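Local coordinates for protein nisin leader peptide-processing serine protease NisP (Lactococcus lactis subsp. lactis, PDB 4MZD) that probably acts, through its subtilisin-like protease domain, as a serine endopeptidase that removes the leader peptide from the nisin precursor, with a C-terminal autocleavage activity, at residues K119-K124 against A187-R192; I141-K144 against G148-V151; N171-F176 against D196-I201. All blocks are in the same frame, centred on the assembly; numbering follows the deposited sequence. Where two conformers were deposited one is given.

The chain first enters contact 1 at residues 119-124, where it leaves strand 117-120. It then loops to residues 141-144, which open contact 2; residues 148-151 at the start of helix 147-156 close it soon after. Contact 2 is therefore nested inside the long loop of contact 1. Next comes strand 169-174, which opens contact 3. Helix 183-195 closes contact 1 before residues 196-201 close contact 3, so contacts 1 and 3 cross. They are also joined directly, because strands 117-120 and 169-174 are neighbours in the central sheet. Contact 1 ties the end of strand 117-120 to helix 183-195, contact 2 a loop to helix 147-156, and contact 3 strand 169-174 to the turn before strand 200-210.

Contact 1. Residues K119-K124 against A187-R192; sequences KNLVPK and ARAIRR
The end of strand 117-120 meets helix 183-195 where Leu-121 packs on Ala-189 and its backbone is gripped by Arg-188. Leu-121 carries most of this contact. Its CD2 methyl rests on Ala-189 CB at 3.7 Å, and its CG is 3.9 Å from the same Ala-189 CB. The other methyl, CD1, turns to the guanidinium and lies 3.5 Å from Arg-188 NH1. The leucine and arginine side chains lie alongside each other and run opposite ways. The end of the arginine thus reaches back to the leucine main chain. There Arg-188 NH2 donates to Leu-121 O at 2.9 Å. The N-H...O angle is 139°, so the bond is bent. The donor lies in the carbonyl plane, on a lone pair, while the oxygen is tilted 26° from the guanidinium plane. A bend at chi3 (-67°) turns the guanidinium of Arg-188 to this oxygen. Arg-188 NE makes a salt bridge to Glu-184, one helical turn earlier, a second hold on the group. A water joins Leu-121 O and Arg-188 NH1 by two weak bonds.

In the subtilisin-like fold, this helix belongs to the beta-alpha-beta crossover from strand 169-174 to strand 200-210. Val-175, just after the first of these strands, touches both Leu-121 and Ala-189. Leu-121 sits in the middle of an Asx turn, in which Val-122 N donates to Asn-120 OD1 at 3.0 Å. Lys-119 adds a looser apolar touch, its CE 4.1 Å from Arg-192 CD. This detail is less certain, because Arg-192 has two conformers. Arg-192 NH2 makes a salt bridge to Asp-196.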
loop_
_atom_site.group_PDB
_atom_site.type_symbol
_atom_site.label_atom_id
_atom_site.label_comp_id
_atom_site.label_asym_id
_atom_site.label_seq_id
_atom_site.Cartn_x
_atom_site.Cartn_y
_atom_site.Cartn_z
ATOM N N LYS A 119 -15.699 -6.291 4.188
ATOM C CA LYS A 119 -15.662 -7.696 4.538
ATOM C C LYS A 119 -14.429 -7.987 5.367
ATOM O O LYS A 119 -13.350 -7.464 5.102
ATOM C CB LYS A 119 -15.635 -8.570 3.286
ATOM C CG LYS A 119 -15.982 -10.025 3.558
ATOM C CD LYS A 119 -17.476 -10.206 3.803
ATOM C CE LYS A 119 -18.304 -9.840 2.581
ATOM N NZ LYS A 119 -19.770 -10.027 2.817
ATOM N N ASN A 120 -14.609 -8.842 6.364
ATOM C CA ASN A 120 -13.503 -9.424 7.109
ATOM C C ASN A 120 -13.135 -10.772 6.503
ATOM O O ASN A 120 -13.975 -11.678 6.452
ATOM C CB ASN A 120 -13.905 -9.601 8.565
ATOM C CG ASN A 120 -12.832 -10.275 9.381
ATOM O OD1 ASN A 120 -11.639 -10.146 9.093
ATOM N ND2 ASN A 120 -13.245 -10.998 10.415
ATOM N N LEU A 121 -11.891 -10.889 6.036
ATOM C CA LEU A 121 -11.392 -12.129 5.443
ATOM C C LEU A 121 -10.501 -12.909 6.408
ATOM O O LEU A 121 -9.993 -13.972 6.061
ATOM C CB LEU A 121 -10.621 -11.852 4.142
ATOM C CG LEU A 121 -11.358 -11.248 2.940
ATOM C CD1 LEU A 121 -12.634 -12.016 2.646
ATOM C CD2 LEU A 121 -11.655 -9.751 3.117
ATOM N N VAL A 122 -10.294 -12.390 7.614
ATOM C CA VAL A 122 -9.460 -13.084 8.591
ATOM C C VAL A 122 -10.265 -14.237 9.194
ATOM O O VAL A 122 -11.329 -14.018 9.767
ATOM C CB VAL A 122 -8.986 -12.139 9.712
ATOM C CG1 VAL A 122 -8.146 -12.907 10.724
ATOM C CG2 VAL A 122 -8.207 -10.966 9.132
ATOM N N PRO A 123 -9.777 -15.481 9.051
ATOM C CA PRO A 123 -10.558 -16.610 9.563
ATOM C C PRO A 123 -10.535 -16.668 11.078
ATOM O O PRO A 123 -9.710 -16.020 11.717
ATOM C CB PRO A 123 -9.824 -17.825 8.993
ATOM C CG PRO A 123 -8.417 -17.362 8.852
ATOM C CD PRO A 123 -8.518 -15.919 8.425
ATOM N N LYS A 124 -11.433 -17.464 11.646
ATOM C CA LYS A 124 -11.400 -17.725 13.074
ATOM C C LYS A 124 -10.012 -18.226 13.469
ATOM O O LYS A 124 -9.436 -19.089 12.800
ATOM C CB LYS A 124 -12.457 -18.760 13.449
ATOM C CG LYS A 124 -12.561 -19.006 14.941
ATOM C CD LYS A 124 -13.688 -19.962 15.266
ATOM C CE LYS A 124 -13.841 -20.130 16.766
ATOM N NZ LYS A 124 -14.908 -21.108 17.096
ATOM N N ALA A 187 -6.064 -12.860 -1.619
ATOM C CA ALA A 187 -6.681 -13.163 -2.907
ATOM C C ALA A 187 -8.203 -13.066 -2.833
ATOM O O ALA A 187 -8.835 -12.494 -3.719
ATOM C CB ALA A 187 -6.233 -14.540 -3.419
ATOM N N ARG A 188 -8.787 -13.606 -1.770
ATOM C CA ARG A 188 -10.231 -13.481 -1.568
ATOM C C ARG A 188 -10.642 -12.015 -1.450
ATOM O O ARG A 188 -11.685 -11.606 -1.960
ATOM C CB ARG A 188 -10.684 -14.259 -0.327
ATOM C CG ARG A 188 -10.841 -15.754 -0.558
ATOM C CD ARG A 188 -11.476 -16.466 0.631
ATOM N NE ARG A 188 -10.619 -16.453 1.812
ATOM C CZ ARG A 188 -10.972 -15.948 2.993
ATOM N NH1 ARG A 188 -12.176 -15.416 3.159
ATOM N NH2 ARG A 188 -10.122 -15.977 4.010
ATOM N N ALA A 189 -9.825 -11.226 -0.763
ATOM C CA ALA A 189 -10.114 -9.803 -0.598
ATOM C C ALA A 189 -10.069 -9.051 -1.922
ATOM O O ALA A 189 -10.895 -8.167 -2.162
ATOM C CB ALA A 189 -9.154 -9.175 0.403
ATOM N N ILE A 190 -9.107 -9.392 -2.780
ATOM C CA ILE A 190 -9.016 -8.758 -4.090
ATOM C C ILE A 190 -10.283 -9.028 -4.896
ATOM O O ILE A 190 -10.872 -8.118 -5.480
ATOM C CB ILE A 190 -7.775 -9.254 -4.863
ATOM C CG1 ILE A 190 -6.490 -8.731 -4.205
ATOM C CG2 ILE A 190 -7.856 -8.833 -6.327
ATOM C CD1 ILE A 190 -5.224 -9.446 -4.680
ATOM N N ARG A 191 -10.710 -10.285 -4.915
ATOM C CA ARG A 191 -11.920 -10.650 -5.646
ATOM C C ARG A 191 -13.143 -9.924 -5.097
ATOM O O ARG A 191 -13.971 -9.418 -5.859
ATOM C CB ARG A 191 -12.144 -12.159 -5.587
ATOM C CG ARG A 191 -11.081 -12.956 -6.302
ATOM C CD ARG A 191 -11.331 -14.444 -6.141
ATOM N NE ARG A 191 -10.256 -15.234 -6.725
ATOM C CZ ARG A 191 -10.224 -15.628 -7.993
ATOM N NH1 ARG A 191 -11.220 -15.309 -8.815
ATOM N NH2 ARG A 191 -9.195 -16.340 -8.437
ATOM N N ARG A 192 -13.254 -9.877 -3.774
ATOM C CA ARG A 192 -14.394 -9.237 -3.122
ATOM C C ARG A 192 -14.421 -7.733 -3.386
ATOM O O ARG A 192 -15.479 -7.156 -3.645
ATOM C CB ARG A 192 -14.359 -9.509 -1.616
ATOM C CG ARG A 192 -15.592 -9.049 -0.856
ATOM C CD ARG A 192 -16.824 -9.851 -1.258
ATOM N NE ARG A 192 -17.655 -9.140 -2.222
ATOM C CZ ARG A 192 -18.679 -9.689 -2.866
ATOM N NH1 ARG A 192 -18.979 -10.966 -2.666
ATOM N NH2 ARG A 192 -19.394 -8.970 -3.718
HETATM O O HOH W 1 -12.650 -15.969 6.560
#

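Contact 2. Residues I141-K144 against G148-V151; sequences IVDK and GTEV
Asp-143 points its carboxylate at the first turn of helix 147-156 and is met there by Thr-149. The helix opens with His-Gly-Thr, the signature of the subtilase histidine site, and His-147 is predicted to belong to the charge relay system with Asp-100 and Ser-353. The two side chains approach at a slant, and a single oxygen does the accepting. Asp-143 OD2 accepts a hydrogen bond from Thr-149 OG1 at 2.7 Å on its anti lone pair, away from OD1. The same OD2 accepts from Thr-149 N at 3.0 Å, with an N-H...O angle of 148°. This second donor comes from above the carboxylate plane, 41° out of it.

Torsions on both sides suit the double grip. The carboxylate of Asp-143 extends opposite its own backbone nitrogen (chi1 -179°) and so reaches across to the helix. In Thr-149 the hydroxyl sits beside the backbone N, so one residue presents two donors to OD2. Gly-148 N stays 3.6 Å from Asp-143 OD2 and bonds instead to Ser-101 OG, next to Asp-100.

The other oxygen, OD1, is held by Ser-101 OG and by the backbone nitrogens of Met-145 and Gly-146. The buried carboxylate thus has five hydrogen bonds, which probably favours its charged form and fixes its rotation. It ties the loop before the helix to the residue after Asp-100. Thr-149 OG1, while donating to Asp-143 OD2, also bonds to the backbone N of Met-104.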
loop_
_atom_site.group_PDB
_atom_site.type_symbol
_atom_site.label_atom_id
_atom_site.label_comp_id
_atom_site.label_asym_id
_atom_site.label_seq_id
_atom_site.Cartn_x
_atom_site.Cartn_y
_atom_site.Cartn_z
ATOM N N ILE A 141 -14.652 -5.499 10.861
ATOM C CA ILE A 141 -13.559 -4.836 10.159
ATOM C C ILE A 141 -12.819 -3.823 11.034
ATOM O O ILE A 141 -12.073 -2.983 10.538
ATOM C CB ILE A 141 -14.019 -4.223 8.809
ATOM C CG1 ILE A 141 -15.276 -3.362 8.980
ATOM C CG2 ILE A 141 -14.277 -5.335 7.789
ATOM C CD1 ILE A 141 -15.059 -2.078 9.752
ATOM N N VAL A 142 -13.007 -3.934 12.343
ATOM C CA VAL A 142 -12.335 -3.048 13.286
ATOM C C VAL A 142 -10.813 -3.230 13.216
ATOM O O VAL A 142 -10.314 -4.353 13.152
ATOM C CB VAL A 142 -12.848 -3.300 14.718
ATOM C CG1 VAL A 142 -12.026 -2.533 15.738
ATOM C CG2 VAL A 142 -14.332 -2.938 14.814
ATOM N N ASP A 143 -10.091 -2.118 13.236
ATOM C CA ASP A 143 -8.639 -2.122 13.119
ATOM C C ASP A 143 -8.008 -2.303 14.495
ATOM O O ASP A 143 -8.030 -1.387 15.325
ATOM C CB ASP A 143 -8.194 -0.800 12.495
ATOM C CG ASP A 143 -6.701 -0.709 12.292
ATOM O OD1 ASP A 143 -5.987 -1.725 12.461
ATOM O OD2 ASP A 143 -6.241 0.397 11.944
ATOM N N LYS A 144 -7.442 -3.486 14.729
ATOM C CA LYS A 144 -6.788 -3.798 15.998
ATOM C C LYS A 144 -5.324 -3.346 16.025
ATOM O O LYS A 144 -4.695 -3.330 17.081
ATOM C CB LYS A 144 -6.838 -5.308 16.263
ATOM C CG LYS A 144 -8.229 -5.920 16.380
ATOM C CD LYS A 144 -8.110 -7.414 16.697
ATOM C CE LYS A 144 -9.456 -8.068 17.009
ATOM N NZ LYS A 144 -10.146 -8.620 15.803
ATOM N N GLY A 148 -4.192 -0.155 9.068
ATOM C CA GLY A 148 -5.238 0.104 8.095
ATOM C C GLY A 148 -5.807 1.507 8.198
ATOM O O GLY A 148 -6.170 2.124 7.193
ATOM N N THR A 149 -5.914 2.006 9.421
ATOM C CA THR A 149 -6.401 3.360 9.647
ATOM C C THR A 149 -5.377 4.387 9.157
ATOM O O THR A 149 -5.739 5.432 8.588
ATOM C CB THR A 149 -6.743 3.563 11.140
ATOM O OG1 THR A 149 -7.739 2.607 11.523
ATOM C CG2 THR A 149 -7.268 4.964 11.420
ATOM N N GLU A 150 -4.098 4.073 9.354
ATOM C CA GLU A 150 -2.995 4.923 8.916
ATOM C C GLU A 150 -2.952 5.010 7.384
ATOM O O GLU A 150 -2.766 6.097 6.817
ATOM C CB GLU A 150 -1.683 4.393 9.509
ATOM C CG GLU A 150 -1.631 4.548 11.026
ATOM C CD GLU A 150 -0.718 3.573 11.738
ATOM O OE1 GLU A 150 0.031 2.827 11.076
ATOM O OE2 GLU A 150 -0.762 3.561 12.990
ATOM N N VAL A 151 -3.145 3.871 6.727
ATOM C CA VAL A 151 -3.218 3.814 5.277
ATOM C C VAL A 151 -4.454 4.573 4.770
ATOM O O VAL A 151 -4.363 5.366 3.828
ATOM C CB VAL A 151 -3.247 2.344 4.806
ATOM C CG1 VAL A 151 -3.625 2.232 3.337
ATOM C CG2 VAL A 151 -1.899 1.690 5.068
#

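Contact 3. Residues N171-F176 against D196-I201; sequences NIYRVF and DGNKVI
Tyr-173 reaches from strand 169-174 to Asp-196 and Asn-198, beyond the end of helix 183-195. From CB, whose torsion sets CG beside the backbone N (chi1 -56°), the ring packs against Arg-192 and Ala-193 of that helix, with Lys-119 also against it. At the ring edge, CE1 lies 3.3 Å from Asp-196 OD2, which is in the ring plane. CE2 comes 3.6 Å from Asn-198 ND2. At the tip, Tyr-173 OH donates at 2.6 Å to the anti lone pair of Asp-196 OD2, and accepts from Asn-198 ND2 at 3.0 Å. Ring and amide planes are nearly perpendicular. The buried hydroxyl is thus both donor and acceptor.

Second-shell bonds set these partners. Asn-198 ND2 also bonds to Ala-193 O. Asn-198 OD1 is shared by Ser-95 OG and by Asn-171 ND2, which donates at 2.9 Å in a nearly straight bond (172°). Between Asp-196 and Asn-198, Gly-197 takes positive phi (88°) and ends the helix in a Schellman motif. This is the helix-to-strand turn of a beta-alpha-beta crossover in the subtilisin-like fold.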
loop_
_atom_site.group_PDB
_atom_site.type_symbol
_atom_site.label_atom_id
_atom_site.label_comp_id
_atom_site.label_asym_id
_atom_site.label_seq_id
_atom_site.Cartn_x
_atom_site.Cartn_y
_atom_site.Cartn_z
ATOM N N ASN A 171 -13.850 1.601 0.852
ATOM C CA ASN A 171 -14.471 0.377 1.325
ATOM C C ASN A 171 -13.383 -0.508 1.922
ATOM O O ASN A 171 -12.244 -0.468 1.463
ATOM C CB ASN A 171 -15.213 -0.314 0.184
ATOM C CG ASN A 171 -16.423 0.479 -0.276
ATOM O OD1 ASN A 171 -17.277 0.849 0.525
ATOM N ND2 ASN A 171 -16.484 0.765 -1.562
ATOM N N ILE A 172 -13.721 -1.281 2.948
ATOM C CA ILE A 172 -12.729 -1.858 3.848
ATOM C C ILE A 172 -12.738 -3.378 3.838
ATOM O O ILE A 172 -13.761 -4.003 4.121
ATOM C CB ILE A 172 -12.998 -1.377 5.289
ATOM C CG1 ILE A 172 -13.111 0.151 5.330
ATOM C CG2 ILE A 172 -11.954 -1.916 6.250
ATOM C CD1 ILE A 172 -11.889 0.867 4.846
ATOM N N TYR A 173 -11.574 -3.960 3.548
ATOM C CA TYR A 173 -11.410 -5.410 3.460
ATOM C C TYR A 173 -10.294 -5.814 4.410
ATOM O O TYR A 173 -9.125 -5.506 4.178
ATOM C CB TYR A 173 -11.145 -5.831 2.001
ATOM C CG TYR A 173 -12.272 -5.325 1.140
ATOM C CD1 TYR A 173 -13.472 -6.020 1.060
ATOM C CD2 TYR A 173 -12.184 -4.102 0.491
ATOM C CE1 TYR A 173 -14.541 -5.521 0.339
ATOM C CE2 TYR A 173 -13.251 -3.595 -0.236
ATOM C CZ TYR A 173 -14.421 -4.309 -0.312
ATOM O OH TYR A 173 -15.479 -3.796 -1.028
ATOM N N ARG A 174 -10.664 -6.464 5.510
ATOM C CA ARG A 174 -9.703 -6.755 6.563
ATOM C C ARG A 174 -9.034 -8.105 6.348
ATOM O O ARG A 174 -9.708 -9.136 6.261
ATOM C CB ARG A 174 -10.370 -6.712 7.939
ATOM C CG ARG A 174 -9.380 -6.882 9.079
ATOM C CD ARG A 174 -9.913 -6.470 10.438
ATOM N NE ARG A 174 -10.844 -7.428 11.022
ATOM C CZ ARG A 174 -10.503 -8.465 11.787
ATOM N NH1 ARG A 174 -11.452 -9.246 12.285
ATOM N NH2 ARG A 174 -9.237 -8.717 12.073
ATOM N N VAL A 175 -7.702 -8.081 6.276
ATOM C CA VAL A 175 -6.906 -9.291 6.092
ATOM C C VAL A 175 -5.830 -9.464 7.165
ATOM O O VAL A 175 -5.019 -10.382 7.084
ATOM C CB VAL A 175 -6.268 -9.375 4.682
ATOM C CG1 VAL A 175 -7.346 -9.400 3.607
ATOM C CG2 VAL A 175 -5.279 -8.239 4.456
ATOM N N PHE A 176 -5.822 -8.594 8.170
ATOM C CA PHE A 176 -4.940 -8.764 9.322
ATOM C C PHE A 176 -5.755 -8.685 10.594
ATOM O O PHE A 176 -6.705 -7.900 10.688
ATOM C CB PHE A 176 -3.879 -7.663 9.416
ATOM C CG PHE A 176 -2.843 -7.706 8.331
ATOM C CD1 PHE A 176 -1.659 -8.413 8.502
ATOM C CD2 PHE A 176 -3.044 -7.025 7.143
ATOM C CE1 PHE A 176 -0.699 -8.436 7.510
ATOM C CE2 PHE A 176 -2.101 -7.058 6.140
ATOM C CZ PHE A 176 -0.921 -7.760 6.325
ATOM N N ASP A 196 -17.348 -5.765 -5.424
ATOM C CA ASP A 196 -18.064 -4.654 -4.810
ATOM C C ASP A 196 -17.938 -3.355 -5.613
ATOM O O ASP A 196 -18.464 -2.320 -5.205
ATOM C CB ASP A 196 -17.582 -4.416 -3.380
ATOM C CG ASP A 196 -17.984 -5.519 -2.414
ATOM O OD1 ASP A 196 -18.856 -6.354 -2.749
ATOM O OD2 ASP A 196 -17.420 -5.523 -1.296
ATOM N N GLY A 197 -17.222 -3.401 -6.734
ATOM C CA GLY A 197 -17.165 -2.269 -7.643
ATOM C C GLY A 197 -16.093 -1.230 -7.357
ATOM O O GLY A 197 -16.148 -0.129 -7.904
ATOM N N ASN A 198 -15.119 -1.566 -6.518
ATOM C CA ASN A 198 -14.005 -0.661 -6.268
ATOM C C ASN A 198 -13.073 -0.657 -7.461
ATOM O O ASN A 198 -12.383 -1.646 -7.709
ATOM C CB ASN A 198 -13.209 -1.110 -5.046
ATOM C CG ASN A 198 -14.022 -1.063 -3.782
ATOM O OD1 ASN A 198 -14.261 0.009 -3.224
ATOM N ND2 ASN A 198 -14.465 -2.226 -3.325
ATOM N N LYS A 199 -13.006 0.449 -8.190
ATOM C CA LYS A 199 -12.185 0.452 -9.392
ATOM C C LYS A 199 -10.688 0.590 -9.106
ATOM O O LYS A 199 -9.872 0.318 -9.989
ATOM C CB LYS A 199 -12.675 1.497 -10.386
ATOM C CG LYS A 199 -14.096 1.212 -10.888
ATOM C CD LYS A 199 -14.275 -0.227 -11.403
ATOM C CE LYS A 199 -15.747 -0.555 -11.680
ATOM N NZ LYS A 199 -15.965 -1.972 -12.128
ATOM N N VAL A 200 -10.339 0.992 -7.884
ATOM C CA VAL A 200 -8.959 1.005 -7.420
ATOM C C VAL A 200 -8.895 0.204 -6.126
ATOM O O VAL A 200 -9.736 0.374 -5.245
ATOM C CB VAL A 200 -8.445 2.446 -7.188
ATOM C CG1 VAL A 200 -6.998 2.429 -6.712
ATOM C CG2 VAL A 200 -8.606 3.288 -8.459
ATOM N N ILE A 201 -7.910 -0.692 -6.040
ATOM C CA ILE A 201 -7.739 -1.584 -4.900
ATOM C C ILE A 201 -6.322 -1.395 -4.361
ATOM O O ILE A 201 -5.346 -1.557 -5.094
ATOM C CB ILE A 201 -7.970 -3.056 -5.331
ATOM C CG1 ILE A 201 -9.408 -3.247 -5.837
ATOM C CG2 ILE A 201 -7.673 -4.012 -4.196
ATOM C CD1 ILE A 201 -9.669 -4.588 -6.500
#